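Local coordinates for possible protein of nuclear scaffold (Encephalitozoon cuniculi, PDB 3KAE), which is the Cdc27 subunit of the anaphase-promoting complex, here its homodimeric tetratricopeptide-repeat N-terminal domain, and probably serves in protein binding and subunit assembly, at residues 138-143 with 147-152; 152-157 with 183-188; 189-194 with 219-224; 209-214 with 232-237. All blocks are in the same frame, centred on the assembly; numbering follows the deposited sequence.

Contact 1: residues 138-143 with 147-152; sequences VRSFGK and FSPVEN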
loop_
_atom_site.group_PDB
_atom_site.type_symbol
_atom_site.label_atom_id
_atom_site.label_comp_id
_atom_site.label_asym_id
_atom_site.label_seq_id
_atom_site.Cartn_x
_atom_site.Cartn_y
_atom_site.Cartn_z
ATOM N N VAL C 138 2.751 -4.361 25.898
ATOM C CA VAL C 138 1.868 -4.233 27.045
ATOM C C VAL C 138 1.237 -2.850 27.050
ATOM O O VAL C 138 0.022 -2.719 27.214
ATOM C CB VAL C 138 2.616 -4.472 28.366
ATOM C CG1 VAL C 138 1.804 -3.952 29.545
ATOM C CG2 VAL C 138 2.923 -5.943 28.523
ATOM N N ARG C 139 2.061 -1.821 26.855
ATOM C CA ARG C 139 1.579 -0.451 26.953
ATOM C C ARG C 139 0.615 -0.181 25.798
ATOM O O ARG C 139 -0.393 0.503 25.954
ATOM C CB ARG C 139 2.750 0.543 26.995
ATOM C CG ARG C 139 2.355 1.969 27.337
ATOM C CD ARG C 139 3.478 2.711 28.055
ATOM N NE ARG C 139 4.780 2.367 27.523
ATOM C CZ ARG C 139 5.808 1.806 28.158
ATOM N NH1 ARG C 139 6.904 1.573 27.456
ATOM N NH2 ARG C 139 5.779 1.494 29.449
ATOM N N SER C 140 0.914 -0.764 24.645
ATOM C CA SER C 140 0.047 -0.645 23.488
ATOM C C SER C 140 -1.302 -1.315 23.705
ATOM O O SER C 140 -2.359 -0.740 23.389
ATOM C CB SER C 140 0.711 -1.271 22.277
ATOM O OG SER C 140 -0.197 -1.303 21.193
ATOM N N PHE C 141 -1.261 -2.551 24.205
ATOM C CA PHE C 141 -2.484 -3.325 24.407
ATOM C C PHE C 141 -3.384 -2.652 25.434
ATOM O O PHE C 141 -4.604 -2.758 25.348
ATOM C CB PHE C 141 -2.181 -4.773 24.798
ATOM C CG PHE C 141 -3.412 -5.588 25.057
ATOM C CD1 PHE C 141 -4.223 -5.992 24.008
ATOM C CD2 PHE C 141 -3.772 -5.936 26.349
ATOM C CE1 PHE C 141 -5.367 -6.739 24.241
ATOM C CE2 PHE C 141 -4.915 -6.677 26.587
ATOM C CZ PHE C 141 -5.712 -7.078 25.529
ATOM N N GLY C 142 -2.770 -1.951 26.385
ATOM C CA GLY C 142 -3.501 -1.193 27.384
ATOM C C GLY C 142 -4.422 -0.139 26.795
ATOM O O GLY C 142 -5.427 0.226 27.396
ATOM N N LYS C 143 -4.093 0.362 25.613
ATOM C CA LYS C 143 -4.936 1.374 25.003
ATOM C C LYS C 143 -5.929 0.772 24.020
ATOM O O LYS C 143 -7.072 1.212 23.941
ATOM C CB LYS C 143 -4.102 2.464 24.318
ATOM C CG LYS C 143 -4.959 3.536 23.636
ATOM C CD LYS C 143 -4.307 4.904 23.692
ATOM C CE LYS C 143 -5.027 5.874 22.759
ATOM N NZ LYS C 143 -4.622 7.280 23.022
ATOM N N PHE C 147 -2.883 -6.241 16.435
ATOM C CA PHE C 147 -2.497 -7.612 16.153
ATOM C C PHE C 147 -1.138 -8.013 16.684
ATOM O O PHE C 147 -0.990 -9.104 17.240
ATOM C CB PHE C 147 -2.557 -7.884 14.653
ATOM C CG PHE C 147 -2.088 -9.261 14.261
ATOM C CD1 PHE C 147 -0.764 -9.481 13.878
ATOM C CD2 PHE C 147 -2.975 -10.333 14.254
ATOM C CE1 PHE C 147 -0.336 -10.749 13.506
ATOM C CE2 PHE C 147 -2.560 -11.602 13.874
ATOM C CZ PHE C 147 -1.240 -11.813 13.506
ATOM N N SER C 148 -0.136 -7.162 16.498
ATOM C CA SER C 148 1.205 -7.552 16.917
ATOM C C SER C 148 1.423 -7.637 18.442
ATOM O O SER C 148 2.072 -8.564 18.907
ATOM C CB SER C 148 2.279 -6.678 16.269
ATOM O OG SER C 148 3.499 -7.402 16.202
ATOM N N PRO C 149 0.937 -6.641 19.204
ATOM C CA PRO C 149 1.026 -6.742 20.665
ATOM C C PRO C 149 0.235 -7.969 21.185
ATOM O O PRO C 149 0.758 -8.759 21.983
ATOM C CB PRO C 149 0.407 -5.419 21.151
ATOM C CG PRO C 149 0.587 -4.484 20.010
ATOM C CD PRO C 149 0.444 -5.320 18.768
ATOM N N VAL C 150 -0.996 -8.134 20.707
ATOM C CA VAL C 150 -1.821 -9.266 21.097
ATOM C C VAL C 150 -1.150 -10.615 20.811
ATOM O O VAL C 150 -1.023 -11.449 21.717
ATOM C CB VAL C 150 -3.221 -9.210 20.450
ATOM C CG1 VAL C 150 -3.972 -10.520 20.681
ATOM C CG2 VAL C 150 -4.009 -8.044 21.019
ATOM N N GLU C 151 -0.702 -10.832 19.573
ATOM C CA GLU C 151 -0.116 -12.132 19.226
ATOM C C GLU C 151 1.192 -12.439 19.962
ATOM O O GLU C 151 1.479 -13.600 20.276
ATOM C CB GLU C 151 0.036 -12.301 17.709
ATOM C CG GLU C 151 -1.312 -12.405 16.988
ATOM C CD GLU C 151 -2.095 -13.676 17.386
ATOM O OE1 GLU C 151 -1.675 -14.799 17.027
ATOM O OE2 GLU C 151 -3.139 -13.557 18.054
ATOM N N ASN C 152 1.969 -11.390 20.235
ATOM C CA ASN C 152 3.243 -11.518 20.927
ATOM C C ASN C 152 3.069 -11.707 22.425
ATOM O O ASN C 152 3.861 -12.405 23.063
ATOM C CB ASN C 152 4.149 -10.302 20.670
ATOM C CG ASN C 152 4.873 -10.398 19.358
ATOM O OD1 ASN C 152 5.906 -11.052 19.258
ATOM N ND2 ASN C 152 4.317 -9.767 18.328
#
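Helix 130-143 and helix 147-155 are joined by a short linker, and their backbones come closest where Phe141 faces Pro149, with CA atoms 6.2 Å apart. Two side-chain pairs fill this narrow gap. In the first, the ring of Pro149 presses its outer corner against Ser140, with Pro149 CG 3.5 Å from Ser140 OG and 3.9 Å from Ser140 CB. The hydroxyl finds its hydrogen bond elsewhere, on the carbonyl oxygen of Glu114 in helix 113-126, so toward Pro149 it acts as a packing surface. In the second, the Phe141 ring lies obliquely across Val150, and from segment 147-152 one methyl meets it: Val150 CG2 sits 3.6 Å from Phe141 CD1 and 3.7 Å from Phe141 CE1. The aromatic CG stands opposite the backbone N (chi1 178°), which carries the ring out from its helix to meet that methyl. Within helix 147-155 the Asn152 amide ties the first turn, its ND2 donating a nearly straight bond (170°) of 2.6 Å to Ser148 O. That carbonyl also accepts Asn152 N, the two donors arriving from opposite faces of its plane. Helix 113-126 also borders the contact, Pro149 touching Ser118, while Phe147 N bonds to Thr20 OG1 of the second subunit. Close packing of consecutive helices is consistent with the tetratricopeptide-repeat architecture of this domain. No hydrogen bond crosses between the two segments, so the join rests on van der Waals contact, with the buried Ser140 hydroxyl satisfied by a third helix.

Contact 2: residues 152-157 with 183-188; sequences NLLLEN and DSIEFH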
loop_
_atom_site.group_PDB
_atom_site.type_symbol
_atom_site.label_atom_id
_atom_site.label_comp_id
_atom_site.label_asym_id
_atom_site.label_seq_id
_atom_site.Cartn_x
_atom_site.Cartn_y
_atom_site.Cartn_z
ATOM N N ASN C 152 1.969 -11.390 20.235
ATOM C CA ASN C 152 3.243 -11.518 20.927
ATOM C C ASN C 152 3.069 -11.707 22.425
ATOM O O ASN C 152 3.861 -12.405 23.063
ATOM C CB ASN C 152 4.149 -10.302 20.670
ATOM C CG ASN C 152 4.873 -10.398 19.358
ATOM O OD1 ASN C 152 5.906 -11.052 19.258
ATOM N ND2 ASN C 152 4.317 -9.767 18.328
ATOM N N LEU C 153 2.057 -11.049 22.978
ATOM C CA LEU C 153 1.753 -11.185 24.387
ATOM C C LEU C 153 1.132 -12.554 24.672
ATOM O O LEU C 153 1.467 -13.206 25.672
ATOM C CB LEU C 153 0.860 -10.041 24.860
ATOM C CG LEU C 153 1.609 -8.709 24.953
ATOM C CD1 LEU C 153 0.688 -7.595 25.449
ATOM C CD2 LEU C 153 2.833 -8.840 25.854
ATOM N N LEU C 154 0.251 -13.009 23.785
ATOM C CA LEU C 154 -0.276 -14.355 23.914
ATOM C C LEU C 154 0.856 -15.376 23.832
ATOM O O LEU C 154 0.984 -16.274 24.670
ATOM C CB LEU C 154 -1.334 -14.638 22.863
ATOM C CG LEU C 154 -2.655 -13.883 23.022
ATOM C CD1 LEU C 154 -3.618 -14.273 21.913
ATOM C CD2 LEU C 154 -3.284 -14.121 24.384
ATOM N N LEU C 155 1.682 -15.230 22.813
ATOM C CA LEU C 155 2.827 -16.105 22.617
ATOM C C LEU C 155 3.697 -16.205 23.871
ATOM O O LEU C 155 4.189 -17.285 24.206
ATOM C CB LEU C 155 3.662 -15.600 21.437
ATOM C CG LEU C 155 4.974 -16.326 21.168
ATOM C CD1 LEU C 155 4.686 -17.737 20.734
ATOM C CD2 LEU C 155 5.797 -15.593 20.109
ATOM N N GLU C 156 3.878 -15.083 24.564
ATOM C CA GLU C 156 4.733 -15.041 25.750
ATOM C C GLU C 156 3.953 -15.320 27.033
ATOM O O GLU C 156 4.519 -15.297 28.121
ATOM C CB GLU C 156 5.425 -13.677 25.864
ATOM C CG GLU C 156 6.379 -13.341 24.717
ATOM C CD GLU C 156 7.598 -14.238 24.694
ATOM O OE1 GLU C 156 7.845 -14.941 25.702
ATOM O OE2 GLU C 156 8.310 -14.239 23.667
ATOM N N ASN C 157 2.655 -15.573 26.893
ATOM C CA ASN C 157 1.753 -15.714 28.026
ATOM C C ASN C 157 1.795 -14.482 28.925
ATOM O O ASN C 157 1.358 -14.528 30.073
ATOM C CB ASN C 157 2.091 -16.981 28.819
ATOM C CG ASN C 157 0.996 -17.367 29.806
ATOM O OD1 ASN C 157 -0.201 -17.242 29.510
ATOM N ND2 ASN C 157 1.403 -17.849 30.987
ATOM N N ASP C 183 -10.518 -15.975 25.054
ATOM C CA ASP C 183 -10.532 -17.390 24.738
ATOM C C ASP C 183 -9.126 -17.949 24.691
ATOM O O ASP C 183 -8.863 -19.050 25.206
ATOM C CB ASP C 183 -11.253 -17.641 23.420
ATOM C CG ASP C 183 -12.738 -17.356 23.509
ATOM O OD1 ASP C 183 -13.215 -16.968 24.597
ATOM O OD2 ASP C 183 -13.433 -17.520 22.486
ATOM N N SER C 184 -8.229 -17.176 24.092
ATOM C CA SER C 184 -6.832 -17.565 23.938
ATOM C C SER C 184 -6.165 -17.698 25.300
ATOM O O SER C 184 -5.447 -18.658 25.562
ATOM C CB SER C 184 -6.066 -16.549 23.066
ATOM O OG SER C 184 -6.619 -16.460 21.757
ATOM N N ILE C 185 -6.391 -16.731 26.173
ATOM C CA ILE C 185 -5.778 -16.798 27.484
ATOM C C ILE C 185 -6.276 -18.080 28.168
ATOM O O ILE C 185 -5.501 -18.865 28.731
ATOM C CB ILE C 185 -6.130 -15.579 28.360
ATOM C CG1 ILE C 185 -5.594 -14.286 27.756
ATOM C CG2 ILE C 185 -5.544 -15.763 29.758
ATOM C CD1 ILE C 185 -6.087 -13.040 28.463
ATOM N N GLU C 186 -7.580 -18.303 28.083
ATOM C CA GLU C 186 -8.174 -19.463 28.720
ATOM C C GLU C 186 -7.669 -20.772 28.133
ATOM O O GLU C 186 -7.371 -21.716 28.886
ATOM C CB GLU C 186 -9.700 -19.426 28.646
ATOM C CG GLU C 186 -10.343 -20.644 29.300
ATOM C CD GLU C 186 -11.857 -20.676 29.159
ATOM O OE1 GLU C 186 -12.454 -19.620 28.858
ATOM O OE2 GLU C 186 -12.447 -21.763 29.349
ATOM N N PHE C 187 -7.593 -20.842 26.802
ATOM C CA PHE C 187 -7.203 -22.090 26.173
ATOM C C PHE C 187 -5.768 -22.421 26.547
ATOM O O PHE C 187 -5.420 -23.591 26.725
ATOM C CB PHE C 187 -7.362 -22.066 24.655
ATOM C CG PHE C 187 -6.723 -23.246 23.976
ATOM C CD1 PHE C 187 -5.413 -23.173 23.523
ATOM C CD2 PHE C 187 -7.414 -24.456 23.852
ATOM C CE1 PHE C 187 -4.809 -24.267 22.926
ATOM C CE2 PHE C 187 -6.824 -25.549 23.249
ATOM C CZ PHE C 187 -5.513 -25.456 22.778
ATOM N N HIS C 188 -4.940 -21.389 26.677
ATOM C CA HIS C 188 -3.536 -21.605 26.971
ATOM C C HIS C 188 -3.380 -22.412 28.258
ATOM O O HIS C 188 -2.587 -23.352 28.337
ATOM C CB HIS C 188 -2.789 -20.289 27.121
ATOM C CG HIS C 188 -1.464 -20.440 27.795
ATOM N ND1 HIS C 188 -0.346 -20.916 27.140
ATOM C CD2 HIS C 188 -1.085 -20.220 29.075
ATOM C CE1 HIS C 188 0.669 -20.958 27.982
ATOM N NE2 HIS C 188 0.245 -20.545 29.167
#
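Leu154 and Asn157, at the C-terminal end of helix 147-155, meet one side of helix 176-190 in the all-helical tetratricopeptide-repeat domain. The first helix closes in a Schellman motif: Asn157 takes positive phi, and its backbone N bonds back to Leu154 O at 2.9 Å. The backbones are nearest at Leu154 and Ile185, whose CA atoms lie 7.0 Å apart.

The apolar part is built on the two methyls of Leu154. Both touch Ser184 CB, Leu154 CD1 at 3.5 Å and Leu154 CD2 at 3.9 Å. Leu154 CD2 also reaches Ile185 CG1 at 4.1 Å, the leucine and isoleucine side chains crossing at about a right angle. A chi1 of -69° sets Leu154 CG opposite the carbonyl carbon, and from there the branch meets two consecutive residues of the facing helix. Ser184 offers its CB to this leucine, while its OG bonds to Tyr180 O one turn earlier in the same helix. Val159, in the loop that follows, touches both Leu154 and Ile185 and adds to the apolar cluster.

The polar part pairs the amide of Asn157 with the imidazole of His188, and here proximity does not become a hydrogen bond. The two side chains cross at about a right angle, with amide and ring planes 39° apart, and neither amide end has a good angle to NE2. With no hydrogen bond across the segments, this more exposed margin has a polar contact without a directional tie. Its closest approach runs from Asn157 OD1 to His188 CD2, 3.1 Å.

Contact 3: residues 189-194 with 219-224; sequences ESLSPS and FNLGMN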
loop_
_atom_site.group_PDB
_atom_site.type_symbol
_atom_site.label_atom_id
_atom_site.label_comp_id
_atom_site.label_asym_id
_atom_site.label_seq_id
_atom_site.Cartn_x
_atom_site.Cartn_y
_atom_site.Cartn_z
ATOM N N GLU C 189 -4.147 -22.034 29.271
ATOM C CA GLU C 189 -4.025 -22.657 30.577
ATOM C C GLU C 189 -4.987 -23.827 30.781
ATOM O O GLU C 189 -4.857 -24.565 31.746
ATOM C CB GLU C 189 -4.191 -21.615 31.689
ATOM N N SER C 190 -5.944 -24.013 29.878
ATOM C CA SER C 190 -6.930 -25.082 30.065
ATOM C C SER C 190 -6.975 -26.100 28.928
ATOM O O SER C 190 -7.519 -27.195 29.106
ATOM C CB SER C 190 -8.338 -24.507 30.260
ATOM O OG SER C 190 -9.018 -24.376 29.012
ATOM N N LEU C 191 -6.431 -25.752 27.769
ATOM C CA LEU C 191 -6.474 -26.641 26.613
ATOM C C LEU C 191 -7.899 -27.067 26.292
ATOM O O LEU C 191 -8.115 -28.148 25.756
ATOM C CB LEU C 191 -5.605 -27.882 26.830
ATOM C CG LEU C 191 -4.086 -27.686 26.849
ATOM C CD1 LEU C 191 -3.661 -26.834 28.028
ATOM C CD2 LEU C 191 -3.406 -29.041 26.907
ATOM N N SER C 192 -8.856 -26.199 26.608
ATOM C CA SER C 192 -10.288 -26.467 26.430
ATOM C C SER C 192 -10.721 -26.884 25.011
ATOM O O SER C 192 -10.714 -26.091 24.102
ATOM C CB SER C 192 -11.096 -25.248 26.893
ATOM O OG SER C 192 -12.369 -25.177 26.263
ATOM N N PRO C 193 -11.136 -28.144 24.842
ATOM C CA PRO C 193 -11.587 -28.718 23.565
ATOM C C PRO C 193 -12.871 -28.060 23.046
ATOM O O PRO C 193 -13.137 -28.066 21.835
ATOM C CB PRO C 193 -11.862 -30.196 23.919
ATOM C CG PRO C 193 -11.159 -30.418 25.197
ATOM C CD PRO C 193 -11.221 -29.121 25.934
ATOM N N SER C 194 -13.677 -27.532 23.964
ATOM C CA SER C 194 -14.873 -26.796 23.585
ATOM C C SER C 194 -14.491 -25.501 22.864
ATOM O O SER C 194 -15.198 -25.042 21.974
ATOM C CB SER C 194 -15.734 -26.493 24.812
ATOM O OG SER C 194 -15.145 -25.516 25.655
ATOM N N PHE C 219 2.295 -28.072 20.687
ATOM C CA PHE C 219 3.663 -28.497 20.439
ATOM C C PHE C 219 4.546 -28.225 21.659
ATOM O O PHE C 219 5.248 -29.119 22.136
ATOM C CB PHE C 219 4.237 -27.834 19.195
ATOM C CG PHE C 219 5.621 -28.292 18.865
ATOM C CD1 PHE C 219 5.819 -29.416 18.067
ATOM C CD2 PHE C 219 6.728 -27.618 19.371
ATOM C CE1 PHE C 219 7.100 -29.850 17.761
ATOM C CE2 PHE C 219 8.012 -28.044 19.070
ATOM C CZ PHE C 219 8.200 -29.164 18.262
ATOM N N ASN C 220 4.492 -26.992 22.158
ATOM C CA ASN C 220 5.239 -26.596 23.346
ATOM C C ASN C 220 4.968 -27.504 24.556
ATOM O O ASN C 220 5.767 -27.567 25.491
ATOM C CB ASN C 220 4.941 -25.139 23.713
ATOM C CG ASN C 220 5.210 -24.171 22.570
ATOM O OD1 ASN C 220 5.768 -24.539 21.532
ATOM N ND2 ASN C 220 4.811 -22.923 22.759
ATOM N N LEU C 221 3.839 -28.203 24.544
ATOM C CA LEU C 221 3.510 -29.108 25.643
ATOM C C LEU C 221 3.895 -30.554 25.340
ATOM O O LEU C 221 3.676 -31.440 26.157
ATOM C CB LEU C 221 2.021 -29.036 25.997
ATOM C CG LEU C 221 1.480 -27.688 26.471
ATOM C CD1 LEU C 221 0.095 -27.859 27.078
ATOM C CD2 LEU C 221 2.431 -27.040 27.462
ATOM N N GLY C 222 4.460 -30.789 24.163
ATOM C CA GLY C 222 4.873 -32.129 23.786
ATOM C C GLY C 222 3.762 -32.962 23.171
ATOM O O GLY C 222 4.012 -34.047 22.648
ATOM N N MET C 223 2.532 -32.458 23.236
ATOM C CA MET C 223 1.383 -33.139 22.640
ATOM C C MET C 223 1.383 -32.975 21.118
ATOM O O MET C 223 0.587 -32.208 20.559
ATOM C CB MET C 223 0.081 -32.597 23.232
ATOM C CG MET C 223 0.194 -32.178 24.695
ATOM S SD MET C 223 -1.389 -31.803 25.500
ATOM C CE MET C 223 -0.815 -31.438 27.159
ATOM N N ASN C 224 2.284 -33.700 20.458
ATOM C CA ASN C 224 2.504 -33.557 19.020
ATOM C C ASN C 224 1.310 -34.013 18.193
ATOM O O ASN C 224 1.086 -33.525 17.086
ATOM C CB ASN C 224 3.761 -34.324 18.592
ATOM C CG ASN C 224 5.027 -33.783 19.236
ATOM O OD1 ASN C 224 5.103 -32.607 19.591
ATOM N ND2 ASN C 224 6.028 -34.641 19.383
#
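Two helix-to-helix turns of the tetratricopeptide-repeat domain meet here, one linking helix 176-190 to helix 193-200 and the other linking helix 206-220 to helix 224-237. Leu191 reaches across from the first turn to Leu221 and Met223 in the second. The backbones stay well separated, the nearest CA atoms, those of Leu191 and Leu221, being 10.3 Å apart, so the gap is bridged by side-chain ends alone.

One methyl of Leu191 serves both partners. Leu191 CD2 stands 3.7 Å from Leu221 CD1, and the two leucines point at one another tip to tip. Met223 also arrives end-on: its chain is extended beyond CG, with chi2 at -170° and chi3 at 178°, which carries the thioether out to the leucine. The contact is thus a small apolar cluster at the surface, made by methyl and thioether groups with no hydrogen bond between the segments. Tyr218 of helix 206-220 also touches Leu191 and Met223.

Each turn has its own local bonds. Leu191 leaves the preceding helix with positive phi, and Ser192 is the N-cap of the next, its OG bonding to Leu195 N and also accepting from Ser194 OG at 2.9 Å. On the facing turn, Gly222 ends helix 206-220 in a Schellman motif, with its N bonded to Phe219 O, and Met223 is the centre of an inverse gamma turn. Where the thioether ends, Met223 CE lies 3.5 Å from Leu191 CD2, with Met223 SD just behind it at 3.7 Å.

Contact 4: residues 209-214 with 232-237; sequences YFISNA and ELVRRK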
loop_
_atom_site.group_PDB
_atom_site.type_symbol
_atom_site.label_atom_id
_atom_site.label_comp_id
_atom_site.label_asym_id
_atom_site.label_seq_id
_atom_site.Cartn_x
_atom_site.Cartn_y
_atom_site.Cartn_z
ATOM N N TYR C 209 -6.541 -18.159 13.103
ATOM C CA TYR C 209 -5.597 -17.675 14.102
ATOM C C TYR C 209 -5.672 -18.521 15.374
ATOM O O TYR C 209 -4.660 -19.008 15.854
ATOM C CB TYR C 209 -5.882 -16.207 14.440
ATOM C CG TYR C 209 -5.757 -15.265 13.273
ATOM C CD1 TYR C 209 -4.545 -14.648 12.987
ATOM C CD2 TYR C 209 -6.851 -14.986 12.459
ATOM C CE1 TYR C 209 -4.415 -13.777 11.923
ATOM C CE2 TYR C 209 -6.740 -14.117 11.389
ATOM C CZ TYR C 209 -5.512 -13.503 11.119
ATOM O OH TYR C 209 -5.364 -12.627 10.044
ATOM N N PHE C 210 -6.874 -18.698 15.909
ATOM C CA PHE C 210 -7.033 -19.444 17.169
ATOM C C PHE C 210 -6.480 -20.871 17.085
ATOM O O PHE C 210 -5.617 -21.261 17.857
ATOM C CB PHE C 210 -8.489 -19.462 17.618
ATOM C CG PHE C 210 -8.675 -19.950 19.035
ATOM C CD1 PHE C 210 -8.630 -19.058 20.093
ATOM C CD2 PHE C 210 -8.863 -21.300 19.302
ATOM C CE1 PHE C 210 -8.781 -19.487 21.390
ATOM C CE2 PHE C 210 -9.027 -21.747 20.590
ATOM C CZ PHE C 210 -8.987 -20.838 21.642
ATOM N N ILE C 211 -6.961 -21.636 16.120
ATOM C CA ILE C 211 -6.465 -22.984 15.914
ATOM C C ILE C 211 -4.956 -23.025 15.648
ATOM O O ILE C 211 -4.274 -23.959 16.083
ATOM C CB ILE C 211 -7.217 -23.691 14.774
ATOM C CG1 ILE C 211 -8.732 -23.599 14.989
ATOM C CG2 ILE C 211 -6.767 -25.141 14.649
ATOM C CD1 ILE C 211 -9.163 -23.923 16.364
ATOM N N SER C 212 -4.440 -22.035 14.919
ATOM C CA SER C 212 -2.997 -21.958 14.671
ATOM C C SER C 212 -2.255 -21.793 16.006
ATOM O O SER C 212 -1.277 -22.487 16.296
ATOM C CB SER C 212 -2.649 -20.804 13.711
ATOM O OG SER C 212 -3.133 -21.078 12.408
ATOM N N ASN C 213 -2.721 -20.869 16.829
ATOM C CA ASN C 213 -2.085 -20.667 18.095
ATOM C C ASN C 213 -2.242 -21.953 18.943
ATOM O O ASN C 213 -1.308 -22.374 19.630
ATOM C CB ASN C 213 -2.655 -19.436 18.782
ATOM C CG ASN C 213 -2.136 -18.136 18.169
ATOM O OD1 ASN C 213 -1.085 -18.119 17.533
ATOM N ND2 ASN C 213 -2.868 -17.050 18.366
ATOM N N ALA C 214 -3.411 -22.589 18.856
ATOM C CA ALA C 214 -3.658 -23.852 19.563
ATOM C C ALA C 214 -2.585 -24.877 19.222
ATOM O O ALA C 214 -1.983 -25.472 20.116
ATOM C CB ALA C 214 -5.068 -24.422 19.239
ATOM N N GLU C 232 -2.855 -29.393 10.571
ATOM C CA GLU C 232 -3.430 -30.048 9.400
ATOM C C GLU C 232 -4.789 -29.455 9.026
ATOM O O GLU C 232 -5.060 -29.223 7.851
ATOM C CB GLU C 232 -3.541 -31.563 9.632
ATOM N N LEU C 233 -5.637 -29.202 10.022
ATOM C CA LEU C 233 -6.938 -28.581 9.772
ATOM C C LEU C 233 -6.797 -27.287 8.974
ATOM O O LEU C 233 -7.378 -27.148 7.895
ATOM C CB LEU C 233 -7.685 -28.304 11.082
ATOM C CG LEU C 233 -8.754 -27.206 10.975
ATOM C CD1 LEU C 233 -9.873 -27.634 10.047
ATOM C CD2 LEU C 233 -9.314 -26.835 12.328
ATOM N N VAL C 234 -6.019 -26.347 9.509
ATOM C CA VAL C 234 -5.787 -25.066 8.836
ATOM C C VAL C 234 -5.101 -25.235 7.475
ATOM O O VAL C 234 -5.455 -24.561 6.515
ATOM C CB VAL C 234 -4.976 -24.099 9.733
ATOM C CG1 VAL C 234 -4.822 -22.719 9.058
ATOM C CG2 VAL C 234 -5.638 -23.990 11.124
ATOM N N ARG C 235 -4.130 -26.144 7.391
ATOM C CA ARG C 235 -3.449 -26.411 6.119
ATOM C C ARG C 235 -4.441 -26.757 5.012
ATOM O O ARG C 235 -4.198 -26.458 3.847
ATOM C CB ARG C 235 -2.429 -27.550 6.251
ATOM C CG ARG C 235 -1.234 -27.274 7.147
ATOM N N ARG C 236 -5.556 -27.388 5.375
ATOM C CA ARG C 236 -6.552 -27.794 4.383
ATOM C C ARG C 236 -7.694 -26.801 4.152
ATOM O O ARG C 236 -8.052 -26.534 3.010
ATOM C CB ARG C 236 -7.109 -29.194 4.676
ATOM C CG ARG C 236 -7.509 -29.474 6.101
ATOM C CD ARG C 236 -7.844 -30.954 6.269
ATOM N NE ARG C 236 -8.659 -31.170 7.460
ATOM C CZ ARG C 236 -8.291 -31.902 8.503
ATOM N NH1 ARG C 236 -7.116 -32.519 8.501
ATOM N NH2 ARG C 236 -9.110 -32.023 9.542
ATOM N N LYS C 237 -8.269 -26.263 5.226
ATOM C CA LYS C 237 -9.372 -25.304 5.103
ATOM C C LYS C 237 -8.884 -23.882 4.811
ATOM O O LYS C 237 -9.683 -22.987 4.522
ATOM C CB LYS C 237 -10.223 -25.297 6.375
ATOM C CG LYS C 237 -11.094 -26.529 6.568
ATOM C CD LYS C 237 -11.901 -26.420 7.853
ATOM C CE LYS C 237 -12.737 -27.662 8.085
ATOM N NZ LYS C 237 -13.212 -27.768 9.494
#
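Ile211 forms the close part of this contact, its CG2 methyl lodging against two consecutive residues of the facing helix: Leu233 CD2 lies 3.8 Å and Val234 CG2 3.9 Å from Ile211 CG2. The isoleucine crosses Leu233 at about a right angle and stands at a slant to Val234. A chi1 of -52° leaves Ile211 CG2 anti to the backbone N, the position from which it meets Leu233 and Val234. Val196 and Tyr199 of helix 193-200 also touch Ile211, and Met200 touches Leu233, which extends the apolar packing into a third helix.

The segments run roughly antiparallel, at 145° between their directions, with axes 9.7 Å apart at closest approach. Helix 206-220 and helix 224-237 follow one another near the C-terminal end of the chain, and their pairing is consistent with the tetratricopeptide-repeat architecture of the domain.

On the looser side, the partly exposed Ser212 meets Val234 without bonding to it. Ser212 OG is 4.1 Å from both valine methyls, CG1 and CG2 of Val234, and hydrogen-bonds instead to Ser208 O in its own helix. Phe241, in the C-terminal tail, touches both Ser212 and Val234, and a glycerol, probably from the crystallisation liquor, lies near the serine.

In the fold
The four contacts follow the C-terminal half of this helical domain. Contacts 1 and 2 share helix 147-155 and Asn152, with centres about 12 Å apart; contacts 2 and 3 share helix 176-190 at a similar spacing. Contacts 3 and 4, both using helix 206-220, have centres about 14 Å apart, and their segments alternate along the chain. Contact 4 also returns to the earlier helices: Asn213 probably hydrogen-bonds to Glu151 of contact 1, while Phe210 packs on Ser184 and Phe187 of contact 2. Successive helices are thus joined both to neighbours and across the array, and Phe147 and Tyr209, which touch each other, both also reach the second subunit of the homodimer.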